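Local coordinates for major Capsid Protein VP1 (Chimpanzee polyomavirus Bob, PDB 6Y9I) that forms the pentameric building block of the polyomavirus outer shell and, as in related viruses, probably carries the binding site for glycan receptors, at residues A[96-101]-A[257-262]; A[40-45]-A[262-267]. All coordinates share one frame; numbering follows the deposited sequence.

In the fold
After strand 8-26 the chain enters a long loop. Residues 40-45 of that loop form one side of contact 2. The chain then passes strand 68-73 and reaches the end of strand 87-98, where 96-101 begins contact 1. Both contacts close on strand 252-265. Contact 1 closes first, at 257-262, and contact 2 closes next, at 262-267, so contact 1 is nested within contact 2. They meet in sequence at Gly262, with centres about 15 Å apart. Contact 1 joins two strands across the interior of the beta fold. Contact 2 fastens a loop beside the strand's later end. Strand 272-291 pairs with residues from both contacts, and both touch a second subunit.

Contact 1 (A[96-101]-A[257-262]); sequences TEIVGI and AADICG
Ile98 sets CG1 over OD1 of Asp259, with CD1 beside it. CG1 is 3.7 Å from Asp259 OD1 and stands almost straight above it, out of the plane of the carboxylate. Ile98 CD1 is also 3.7 Å from Asp259 OD1. The second branch of the isoleucine turns the other way along the strand. Its CG2 reaches Cys261 SG at 4.5 Å, a loose apolar contact. The split follows from the first torsion of Ile98 (chi1 -57°), which puts CG1 beside the backbone N and CG2 beside the carbonyl carbon. One residue therefore meets two side chains that point to the same side of strand 252-265. No hydrogen bond crosses between the segments. Their CA atoms come nearest at Ile98 and Asp259, 7.7 Å apart, and the two segments run in roughly the same direction.

The next shell fixes the acid. Asp259 OD1 accepts a hydrogen bond from His133 ND1 on strand 131-138 and forms a salt bridge with Arg279 NH2 on strand 272-291. Arg279 is held in turn by Thr96 OG1, which bonds to its NH1. Backbone bonds from Glu97 to Tyr280 and from Val99 to Pro278 tie 96-101 to strand 272-291. This joins strands across the interior of the antiparallel beta fold, which in polyomavirus VP1 is a jelly roll.

Across the contact itself the chemistry is that of hydrocarbon against a buried acid. Isoleucine lies against OD1 from one side of the carboxylate, while the polar partners of OD1 come from the neighbouring strands. OD2 is hydrogen-bonded too, so both oxygens of the acid are satisfied. The nearby arginine and the histidine bond would probably keep the acid ionised despite its burial.

Contact 2 (A[40-45]-A[262-267]); sequences KEWYGY and GVMVKA
Met264 reaches from strand 252-265 to the rings of Trp42 and Tyr45, and its sulfur makes the contact. CB leaves the strand toward the loop without coming close to either ring. CG sits between the backbone N and the carbonyl carbon (chi1 67°), which carries the chain out toward the aromatic pair. CG itself stays 4.4 Å from Tyr45 CE2, a distant approach. SD is the atom that both rings meet. It lies 3.8 Å from Trp42 CZ3, with Trp42 CH2 only slightly farther. On the other ring it comes within 4.1 Å of Tyr45 CE2. Both are Met-aromatic contacts of oblique geometry. SD is 54° off the normal of the tryptophan six-membered ring and 50° off that of the tyrosine ring. Beyond the sulfur the chain bends at its last torsion, and CE ends 4.5 Å from Trp42 CH2. The Met264 side chain crosses each aromatic side chain at about a right angle.

The rings also support each other. The CE3 edge of Trp42 lies over one face of Tyr45, 3.8 Å above its plane and toward the rim. A type II turn from Trp42 to Tyr45 brings the two together, closed by a bond from Tyr45 N to Trp42 O of 3.0 Å. Gly44 takes the third position of the turn with a positive phi, as is usual there.

Arg273 on strand 272-291 makes a cation-pi contact with Trp42, and its backbone pairs with that of Met264. Tyr45 OH bonds to Ser149 O of a second subunit, so the turn also takes part in the assembly.

Between the loop and the strand there is no hydrogen bond. What joins them is dispersion and sulfur-aromatic attraction, centred on one polarisable atom in the angle between two rings.

Contact 1 (A[96-101]-A[257-262])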
loop_
_atom_site.group_PDB
_atom_site.type_symbol
_atom_site.label_atom_id
_atom_site.label_comp_id
_atom_site.label_asym_id
_atom_site.label_seq_id
_atom_site.Cartn_x
_atom_site.Cartn_y
_atom_site.Cartn_z
ATOM N N THR A 96 -6.042 12.374 -17.898
ATOM C CA THR A 96 -7.392 11.918 -17.526
ATOM C C THR A 96 -7.573 12.172 -16.034
ATOM O O THR A 96 -6.594 12.089 -15.268
ATOM C CB THR A 96 -7.644 10.485 -18.013
ATOM O OG1 THR A 96 -9.019 10.222 -17.769
ATOM C CG2 THR A 96 -6.791 9.451 -17.313
ATOM N N GLU A 97 -8.790 12.484 -15.642
ATOM C CA GLU A 97 -9.081 12.848 -14.253
ATOM C C GLU A 97 -10.486 12.388 -13.905
ATOM O O GLU A 97 -11.404 12.616 -14.714
ATOM C CB GLU A 97 -8.988 14.359 -14.112
ATOM C CG GLU A 97 -9.312 14.820 -12.731
ATOM C CD GLU A 97 -8.070 15.165 -11.956
ATOM O OE1 GLU A 97 -7.127 14.330 -11.968
ATOM O OE2 GLU A 97 -8.050 16.284 -11.381
ATOM N N ILE A 98 -10.646 11.767 -12.737
ATOM C CA ILE A 98 -11.983 11.561 -12.122
ATOM C C ILE A 98 -12.401 12.867 -11.455
ATOM O O ILE A 98 -11.709 13.335 -10.513
ATOM C CB ILE A 98 -11.937 10.403 -11.121
ATOM C CG1 ILE A 98 -11.449 9.123 -11.782
ATOM C CG2 ILE A 98 -13.272 10.207 -10.419
ATOM C CD1 ILE A 98 -10.903 8.124 -10.796
ATOM N N VAL A 99 -13.527 13.421 -11.861
ATOM C CA VAL A 99 -13.963 14.756 -11.357
ATOM C C VAL A 99 -15.038 14.597 -10.290
ATOM O O VAL A 99 -15.947 13.762 -10.478
ATOM C CB VAL A 99 -14.448 15.674 -12.498
ATOM C CG1 VAL A 99 -14.947 16.992 -11.953
ATOM C CG2 VAL A 99 -13.314 15.937 -13.470
ATOM N N GLY A 100 -14.916 15.365 -9.211
ATOM C CA GLY A 100 -15.890 15.413 -8.108
ATOM C C GLY A 100 -15.542 14.474 -6.963
ATOM O O GLY A 100 -16.451 14.110 -6.207
ATOM N N ILE A 101 -14.258 14.155 -6.770
ATOM C CA ILE A 101 -13.790 13.192 -5.736
ATOM C C ILE A 101 -14.139 13.741 -4.349
ATOM O O ILE A 101 -14.536 12.952 -3.478
ATOM C CB ILE A 101 -12.293 12.891 -5.926
ATOM C CG1 ILE A 101 -12.108 12.020 -7.173
ATOM C CG2 ILE A 101 -11.677 12.281 -4.663
ATOM C CD1 ILE A 101 -10.653 11.815 -7.624
ATOM N N ALA A 257 -14.565 4.608 -20.576
ATOM C CA ALA A 257 -14.352 4.739 -19.121
ATOM C C ALA A 257 -15.366 3.905 -18.343
ATOM O O ALA A 257 -16.473 3.604 -18.827
ATOM C CB ALA A 257 -14.400 6.189 -18.707
ATOM N N ALA A 258 -14.966 3.559 -17.131
ATOM C CA ALA A 258 -15.831 3.039 -16.049
ATOM C C ALA A 258 -15.241 3.522 -14.729
ATOM O O ALA A 258 -14.065 3.298 -14.543
ATOM C CB ALA A 258 -15.899 1.547 -16.110
ATOM N N ASP A 259 -16.007 4.231 -13.911
ATOM C CA ASP A 259 -15.497 4.709 -12.611
ATOM C C ASP A 259 -16.547 4.484 -11.546
ATOM O O ASP A 259 -17.203 5.456 -11.195
ATOM C CB ASP A 259 -15.097 6.172 -12.696
ATOM C CG ASP A 259 -13.852 6.325 -13.538
ATOM O OD1 ASP A 259 -12.780 5.909 -13.047
ATOM O OD2 ASP A 259 -13.980 6.803 -14.708
ATOM N N ILE A 260 -16.635 3.255 -11.034
ATOM C CA ILE A 260 -17.417 2.953 -9.807
ATOM C C ILE A 260 -16.568 3.384 -8.597
ATOM O O ILE A 260 -15.469 2.830 -8.415
ATOM C CB ILE A 260 -17.790 1.469 -9.739
ATOM C CG1 ILE A 260 -18.620 1.047 -10.958
ATOM C CG2 ILE A 260 -18.505 1.192 -8.422
ATOM C CD1 ILE A 260 -18.918 -0.424 -10.962
ATOM N N CYS A 261 -17.051 4.338 -7.810
ATOM C CA CYS A 261 -16.302 4.945 -6.673
ATOM C C CYS A 261 -16.708 4.284 -5.358
ATOM O O CYS A 261 -16.062 4.534 -4.353
ATOM C CB CYS A 261 -16.490 6.451 -6.691
ATOM S SG CYS A 261 -15.736 7.187 -8.172
ATOM N N GLY A 262 -17.728 3.421 -5.378
ATOM C CA GLY A 262 -18.185 2.667 -4.201
ATOM C C GLY A 262 -19.685 2.525 -4.239
ATOM O O GLY A 262 -20.260 2.701 -5.326
#

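Contact 2 (A[40-45]-A[262-267])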
loop_
_atom_site.group_PDB
_atom_site.type_symbol
_atom_site.label_atom_id
_atom_site.label_comp_id
_atom_site.label_asym_id
_atom_site.label_seq_id
_atom_site.Cartn_x
_atom_site.Cartn_y
_atom_site.Cartn_z
ATOM N N LYS A 40 -34.897 10.002 -12.033
ATOM C CA LYS A 40 -33.905 11.089 -12.268
ATOM C C LYS A 40 -33.147 11.488 -10.984
ATOM O O LYS A 40 -32.007 11.959 -11.117
ATOM C CB LYS A 40 -34.603 12.336 -12.827
ATOM C CG LYS A 40 -35.716 12.883 -11.942
ATOM C CD LYS A 40 -36.005 14.358 -12.112
ATOM C CE LYS A 40 -36.551 14.683 -13.480
ATOM N NZ LYS A 40 -36.581 16.146 -13.683
ATOM N N GLU A 41 -33.743 11.360 -9.800
ATOM C CA GLU A 41 -33.114 11.740 -8.507
ATOM C C GLU A 41 -31.829 10.933 -8.283
ATOM O O GLU A 41 -30.963 11.411 -7.517
ATOM C CB GLU A 41 -34.050 11.498 -7.314
ATOM N N TRP A 42 -31.699 9.774 -8.934
ATOM C CA TRP A 42 -30.590 8.828 -8.702
ATOM C C TRP A 42 -29.653 8.775 -9.911
ATOM O O TRP A 42 -28.865 7.833 -9.985
ATOM C CB TRP A 42 -31.170 7.482 -8.270
ATOM C CG TRP A 42 -31.807 7.616 -6.924
ATOM C CD1 TRP A 42 -33.140 7.634 -6.632
ATOM C CD2 TRP A 42 -31.130 7.914 -5.693
ATOM N NE1 TRP A 42 -33.333 7.886 -5.303
ATOM C CE2 TRP A 42 -32.118 8.045 -4.696
ATOM C CE3 TRP A 42 -29.788 8.047 -5.327
ATOM C CZ2 TRP A 42 -31.795 8.270 -3.360
ATOM C CZ3 TRP A 42 -29.470 8.316 -4.010
ATOM C CH2 TRP A 42 -30.465 8.418 -3.038
ATOM N N TYR A 43 -29.699 9.779 -10.800
ATOM C CA TYR A 43 -28.742 9.879 -11.926
ATOM C C TYR A 43 -27.314 9.775 -11.340
ATOM O O TYR A 43 -26.998 10.474 -10.368
ATOM C CB TYR A 43 -28.962 11.169 -12.700
ATOM C CG TYR A 43 -27.955 11.405 -13.789
ATOM C CD1 TYR A 43 -27.761 10.451 -14.783
ATOM C CD2 TYR A 43 -27.187 12.552 -13.807
ATOM C CE1 TYR A 43 -26.829 10.647 -15.787
ATOM C CE2 TYR A 43 -26.253 12.761 -14.810
ATOM C CZ TYR A 43 -26.074 11.805 -15.794
ATOM O OH TYR A 43 -25.159 11.985 -16.784
ATOM N N GLY A 44 -26.467 8.943 -11.916
ATOM C CA GLY A 44 -25.085 8.798 -11.436
ATOM C C GLY A 44 -24.919 7.677 -10.434
ATOM O O GLY A 44 -23.757 7.424 -10.003
ATOM N N TYR A 45 -26.016 6.994 -10.114
ATOM C CA TYR A 45 -26.086 5.835 -9.198
ATOM C C TYR A 45 -26.753 4.691 -9.958
ATOM O O TYR A 45 -27.359 4.921 -11.044
ATOM C CB TYR A 45 -26.904 6.134 -7.934
ATOM C CG TYR A 45 -26.376 7.191 -6.995
ATOM C CD1 TYR A 45 -26.516 8.547 -7.274
ATOM C CD2 TYR A 45 -25.808 6.839 -5.787
ATOM C CE1 TYR A 45 -26.077 9.525 -6.393
ATOM C CE2 TYR A 45 -25.380 7.794 -4.885
ATOM C CZ TYR A 45 -25.513 9.139 -5.184
ATOM O OH TYR A 45 -25.034 10.064 -4.305
ATOM N N GLY A 262 -17.728 3.421 -5.378
ATOM C CA GLY A 262 -18.185 2.667 -4.201
ATOM C C GLY A 262 -19.685 2.525 -4.239
ATOM O O GLY A 262 -20.260 2.701 -5.326
ATOM N N VAL A 263 -20.289 2.256 -3.088
ATOM C CA VAL A 263 -21.742 2.030 -2.923
ATOM C C VAL A 263 -22.233 2.908 -1.777
ATOM O O VAL A 263 -21.448 3.230 -0.838
ATOM C CB VAL A 263 -22.060 0.545 -2.657
ATOM C CG1 VAL A 263 -21.480 -0.345 -3.737
ATOM C CG2 VAL A 263 -21.561 0.096 -1.287
ATOM N N MET A 264 -23.496 3.292 -1.846
ATOM C CA MET A 264 -24.227 3.770 -0.657
ATOM C C MET A 264 -25.073 2.600 -0.155
ATOM O O MET A 264 -25.445 1.707 -0.976
ATOM C CB MET A 264 -25.087 4.998 -0.965
ATOM C CG MET A 264 -26.216 4.721 -1.880
ATOM S SD MET A 264 -27.486 6.005 -1.802
ATOM C CE MET A 264 -28.434 5.455 -0.383
ATOM N N VAL A 265 -25.309 2.589 1.146
ATOM C CA VAL A 265 -26.162 1.605 1.868
ATOM C C VAL A 265 -27.436 2.312 2.353
ATOM O O VAL A 265 -27.340 3.392 3.014
ATOM C CB VAL A 265 -25.384 0.943 3.015
ATOM C CG1 VAL A 265 -26.262 -0.052 3.744
ATOM C CG2 VAL A 265 -24.099 0.273 2.545
ATOM N N LYS A 266 -28.588 1.775 1.944
ATOM C CA LYS A 266 -29.925 2.306 2.274
ATOM C C LYS A 266 -30.251 1.957 3.726
ATOM O O LYS A 266 -30.066 0.798 4.105
ATOM C CB LYS A 266 -30.966 1.724 1.310
ATOM C CG LYS A 266 -31.357 2.649 0.167
ATOM C CD LYS A 266 -32.283 2.016 -0.864
ATOM C CE LYS A 266 -33.598 1.548 -0.286
ATOM N NZ LYS A 266 -34.350 2.683 0.290
ATOM N N ALA A 267 -30.693 2.929 4.519
ATOM C CA ALA A 267 -31.050 2.724 5.938
ATOM C C ALA A 267 -32.172 1.669 6.055
ATOM O O ALA A 267 -32.109 0.858 6.944
ATOM C CB ALA A 267 -31.450 4.041 6.569
#